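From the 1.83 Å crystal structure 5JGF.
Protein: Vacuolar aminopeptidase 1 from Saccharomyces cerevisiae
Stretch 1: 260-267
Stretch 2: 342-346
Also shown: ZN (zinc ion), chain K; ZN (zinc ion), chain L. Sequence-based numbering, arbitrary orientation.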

ATOM      1  N   ARG D 260       5.837 -23.367 -35.228  1.00 11.85           N
ATOM      2  CA  ARG D 260       5.069 -24.562 -34.910  1.00 14.04           C
ATOM      3  C   ARG D 260       5.856 -25.858 -34.677  1.00 14.17           C
ATOM      4  O   ARG D 260       5.407 -26.935 -35.066  1.00 13.76           O
ATOM      5  CB  ARG D 260       4.020 -24.748 -36.020  1.00 13.45           C
ATOM      6  CG  ARG D 260       3.253 -23.441 -36.334  1.00 13.07           C
ATOM      7  CD  ARG D 260       2.272 -23.559 -37.506  1.00 12.90           C
ATOM      8  NE  ARG D 260       2.921 -23.722 -38.810  1.00 12.69           N
ATOM      9  CZ  ARG D 260       3.352 -22.726 -39.582  1.00 14.64           C
ATOM     10  NH1 ARG D 260       3.924 -22.997 -40.751  1.00 12.67           N
ATOM     11  NH2 ARG D 260       3.210 -21.462 -39.202  1.00 11.96           N
ATOM     12  N   LEU D 261       7.017 -25.758 -34.028  1.00 14.94           N
ATOM     13  CA  LEU D 261       7.833 -26.939 -33.733  1.00 13.77           C
ATOM     14  C   LEU D 261       7.125 -27.877 -32.743  1.00 15.50           C
ATOM     15  O   LEU D 261       7.225 -29.092 -32.843  1.00 13.96           O
ATOM     16  CB  LEU D 261       9.200 -26.522 -33.171  1.00 14.23           C
ATOM     17  CG  LEU D 261      10.160 -25.746 -34.076  1.00 13.86           C
ATOM     18  CD1 LEU D 261      11.501 -25.591 -33.369  1.00 13.91           C
ATOM     19  CD2 LEU D 261      10.351 -26.498 -35.395  1.00 13.62           C
ATOM     20  N   ASP D 262       6.418 -27.300 -31.783  1.00 16.60           N
ATOM     21  CA  ASP D 262       5.678 -28.064 -30.789  1.00 18.55           C
ATOM     22  C   ASP D 262       4.288 -28.359 -31.370  1.00 19.14           C
ATOM     23  O   ASP D 262       3.499 -27.431 -31.530  1.00 17.53           O
ATOM     24  CB  ASP D 262       5.536 -27.195 -29.529  1.00 16.62           C
ATOM     25  CG  ASP D 262       4.743 -27.860 -28.414  1.00 17.79           C
ATOM     26  OD1 ASP D 262       4.356 -29.033 -28.545  1.00 14.48           O
ATOM     27  OD2 ASP D 262       4.522 -27.203 -27.371  1.00 13.78           O
ATOM     28  N   ASP D 263       3.971 -29.607 -31.729  1.00 16.96           N
ATOM     29  CA  ASP D 263       4.836 -30.788 -31.603  1.00 15.96           C
ATOM     30  C   ASP D 263       5.028 -31.458 -32.982  1.00 19.22           C
ATOM     31  O   ASP D 263       5.177 -32.675 -33.085  1.00 13.18           O
ATOM     32  CB  ASP D 263       4.176 -31.758 -30.593  1.00 17.17           C
ATOM     33  CG  ASP D 263       5.011 -33.002 -30.298  1.00 18.60           C
ATOM     34  OD1 ASP D 263       6.256 -32.916 -30.297  1.00 15.09           O
ATOM     35  OD2 ASP D 263       4.424 -34.081 -30.042  1.00 16.16           O
ATOM     36  N   ARG D 264       5.024 -30.663 -34.046  1.00 14.20           N
ATOM     37  CA  ARG D 264       5.183 -31.216 -35.389  1.00 14.92           C
ATOM     38  C   ARG D 264       6.616 -31.686 -35.601  1.00 14.17           C
ATOM     39  O   ARG D 264       6.908 -32.460 -36.519  1.00 14.17           O
ATOM     40  CB  ARG D 264       4.760 -30.168 -36.426  1.00 12.18           C
ATOM     41  CG  ARG D 264       3.247 -29.957 -36.395  1.00 12.39           C
ATOM     42  CD  ARG D 264       2.744 -28.690 -37.070  1.00 12.89           C
ATOM     43  NE  ARG D 264       1.314 -28.566 -36.798  1.00 13.43           N
ATOM     44  CZ  ARG D 264       0.531 -27.594 -37.255  1.00 13.26           C
ATOM     45  NH1 ARG D 264       1.034 -26.641 -38.024  1.00 13.48           N
ATOM     46  NH2 ARG D 264      -0.758 -27.568 -36.930  1.00 11.74           N
ATOM     47  N   LEU D 265       7.520 -31.233 -34.733  1.00 14.57           N
ATOM     48  CA  LEU D 265       8.922 -31.657 -34.808  1.00 14.69           C
ATOM     49  C   LEU D 265       8.988 -33.160 -34.486  1.00 15.69           C
ATOM     50  O   LEU D 265       9.573 -33.945 -35.239  1.00 13.44           O
ATOM     51  CB  LEU D 265       9.769 -30.855 -33.806  1.00 15.43           C
ATOM     52  CG  LEU D 265      11.248 -31.208 -33.623  1.00 15.56           C
ATOM     53  CD1 LEU D 265      11.967 -31.235 -34.972  1.00 14.60           C
ATOM     54  CD2 LEU D 265      11.883 -30.175 -32.694  1.00 15.28           C
ATOM     55  N   CYS D 266       8.389 -33.554 -33.365  1.00 14.49           N
ATOM     56  CA  CYS D 266       8.368 -34.966 -32.983  1.00 15.41           C
ATOM     57  C   CYS D 266       7.445 -35.765 -33.900  1.00 15.04           C
ATOM     58  O   CYS D 266       7.733 -36.914 -34.233  1.00 13.27           O
ATOM     59  CB  CYS D 266       7.894 -35.141 -31.537  1.00 16.04           C
ATOM     60  SG  CYS D 266       9.132 -34.747 -30.294  1.00 22.16           S
ATOM     61  N   SER D 267       6.326 -35.164 -34.292  1.00 13.69           N
ATOM     62  CA  SER D 267       5.383 -35.851 -35.170  1.00 14.29           C
ATOM     63  C   SER D 267       6.051 -36.227 -36.487  1.00 13.75           C
ATOM     64  O   SER D 267       5.932 -37.363 -36.945  1.00 14.87           O
ATOM     65  CB  SER D 267       4.160 -34.971 -35.440  1.00 13.40           C
ATOM     66  OG  SER D 267       3.377 -34.836 -34.266  1.00 14.08           O
ATOM     67  N   SER D 342       5.561 -41.357 -25.491  1.00 13.39           N
ATOM     68  CA  SER D 342       4.779 -40.137 -25.629  1.00 13.47           C
ATOM     69  C   SER D 342       5.824 -39.120 -26.071  1.00 15.09           C
ATOM     70  O   SER D 342       6.596 -38.623 -25.252  1.00 13.87           O
ATOM     71  CB  SER D 342       4.182 -39.729 -24.281  1.00 13.88           C
ATOM     72  OG  SER D 342       3.563 -38.459 -24.375  1.00 14.11           O
ATOM     73  N   ALA D 343       5.862 -38.835 -27.369  1.00 15.00           N
ATOM     74  CA  ALA D 343       6.853 -37.922 -27.919  1.00 14.67           C
ATOM     75  C   ALA D 343       6.346 -36.498 -28.069  1.00 15.31           C
ATOM     76  O   ALA D 343       5.573 -36.194 -28.975  1.00 14.15           O
ATOM     77  CB  ALA D 343       7.348 -38.447 -29.270  1.00 16.22           C
ATOM     78  N   ASP D 344       6.791 -35.632 -27.165  1.00 14.24           N
ATOM     79  CA  ASP D 344       6.411 -34.227 -27.190  1.00 12.72           C
ATOM     80  C   ASP D 344       7.680 -33.439 -26.889  1.00 12.58           C
ATOM     81  O   ASP D 344       8.457 -33.805 -26.006  1.00 13.86           O
ATOM     82  CB  ASP D 344       5.340 -33.935 -26.132  1.00 12.46           C
ATOM     83  CG  ASP D 344       4.608 -32.628 -26.389  1.00 12.88           C
ATOM     84  OD1 ASP D 344       5.024 -31.885 -27.297  1.00 12.52           O
ATOM     85  OD2 ASP D 344       3.615 -32.346 -25.681  1.00 12.40           O
ATOM     86  N   VAL D 345       7.903 -32.370 -27.638  1.00 13.21           N
ATOM     87  CA  VAL D 345       9.090 -31.552 -27.447  1.00 12.11           C
ATOM     88  C   VAL D 345       9.234 -31.084 -26.005  1.00 14.21           C
ATOM     89  O   VAL D 345       8.242 -30.837 -25.320  1.00 14.13           O
ATOM     90  CB  VAL D 345       9.059 -30.312 -28.368  1.00 13.10           C
ATOM     91  CG1 VAL D 345       9.154 -30.746 -29.824  1.00 13.11           C
ATOM     92  CG2 VAL D 345       7.774 -29.518 -28.133  1.00 12.63           C
ATOM     93  N   ASN D 346      10.474 -31.004 -25.536  1.00 12.05           N
ATOM     94  CA  ASN D 346      10.733 -30.511 -24.195  1.00 12.91           C
ATOM     95  C   ASN D 346      11.658 -29.303 -24.325  1.00 13.13           C
ATOM     96  O   ASN D 346      11.921 -28.836 -25.436  1.00 12.63           O
ATOM     97  CB  ASN D 346      11.324 -31.593 -23.277  1.00 14.14           C
ATOM     98  CG  ASN D 346      12.199 -32.576 -24.013  1.00 16.83           C
ATOM     99  OD1 ASN D 346      13.006 -32.196 -24.851  1.00 17.34           O
ATOM    100  ND2 ASN D 346      12.054 -33.858 -23.682  1.00 18.20           N
TER
HETATM  101 ZN    ZN K 601       3.664 -30.240 -27.127  1.00 15.68          ZN
HETATM  102 ZN    ZN L 602       2.742 -27.078 -26.438  1.00 16.19          ZN
HETATM  103  O   HOH W   1       5.485 -29.640 -25.654  1.00 13.45           O
HETATM  104  O   HOH W   2       2.404 -29.102 -25.987  1.00 22.31           O

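How do the two backbones meet? The first stretch enters a helix, and Leu 265 N and Ser 267 N bond back to Leu 261 O and Asp 263 O at 2.9 and 3.0 Å. The peptide bond between Asp 262 and Asp 263 is cis. The second stretch leaves a strand at Ala 343 and runs on in extended form through Asp 344 and Val 345. The stretches come closest in pairs: the CA atoms of Asp 263 and Asp 344 are 5.8 Å apart, those of Asp 262 and Val 345 5.9 Å, and those of Cys 266 and Ala 343 6.1 Å.

What joins Asp 262 to Asp 344, when both carry acid groups? Zinc does. Their OD1 atoms lie 3.2 Å apart, a spacing explained by the chain K ion that both bind: Asp 262 OD1 at 2.0 Å, Asp 344 OD1 at 2.1 Å and Asp 344 OD2 at 2.5 Å. Asp 262 reaches further, its OD2 binding the chain L zinc at 2.0 Å, so its carboxylate bridges the two metals. Water 2 bridges them too, while water 1 binds the chain K ion and donates a hydrogen bond to Val 345 O at 3.0 Å. Asp suits both places because a short, charged side chain can bind metal ions while keeping the two backbones close.

How does Asp 263 grip the second stretch? Its CA-to-CB bond points toward that stretch, and with chi1 in t the carboxylate meets the backbone. Val 345 N donates a hydrogen bond to Asp 263 OD1 at 3.2 Å, with an angle of 142° at the hydrogen. On the other oxygen, Asp 263 OD2 lies only 2.6 Å from Ala 343 O. One carboxylate thus spans backbone atoms of residues flanking Asp 344, a zinc ligand.

What fills the space beside these polar contacts? Val 345 has the largest area covered, 92 Å² of its surface lying against the first stretch. Its CG1 is 4.0 Å from Leu 265 CD2 and 4.0 Å from Cys 266 SG, while its CG2 comes within 3.5 Å of Asp 262 CG. Branching at CB lets valine touch the acid and the apolar helix face at once. Cys 266 also packs against Ala 343, CB to CB at 4.0 Å, where the small methyl group permits a close approach. All these residues are buried, and the apolar contacts lie beside the metal site.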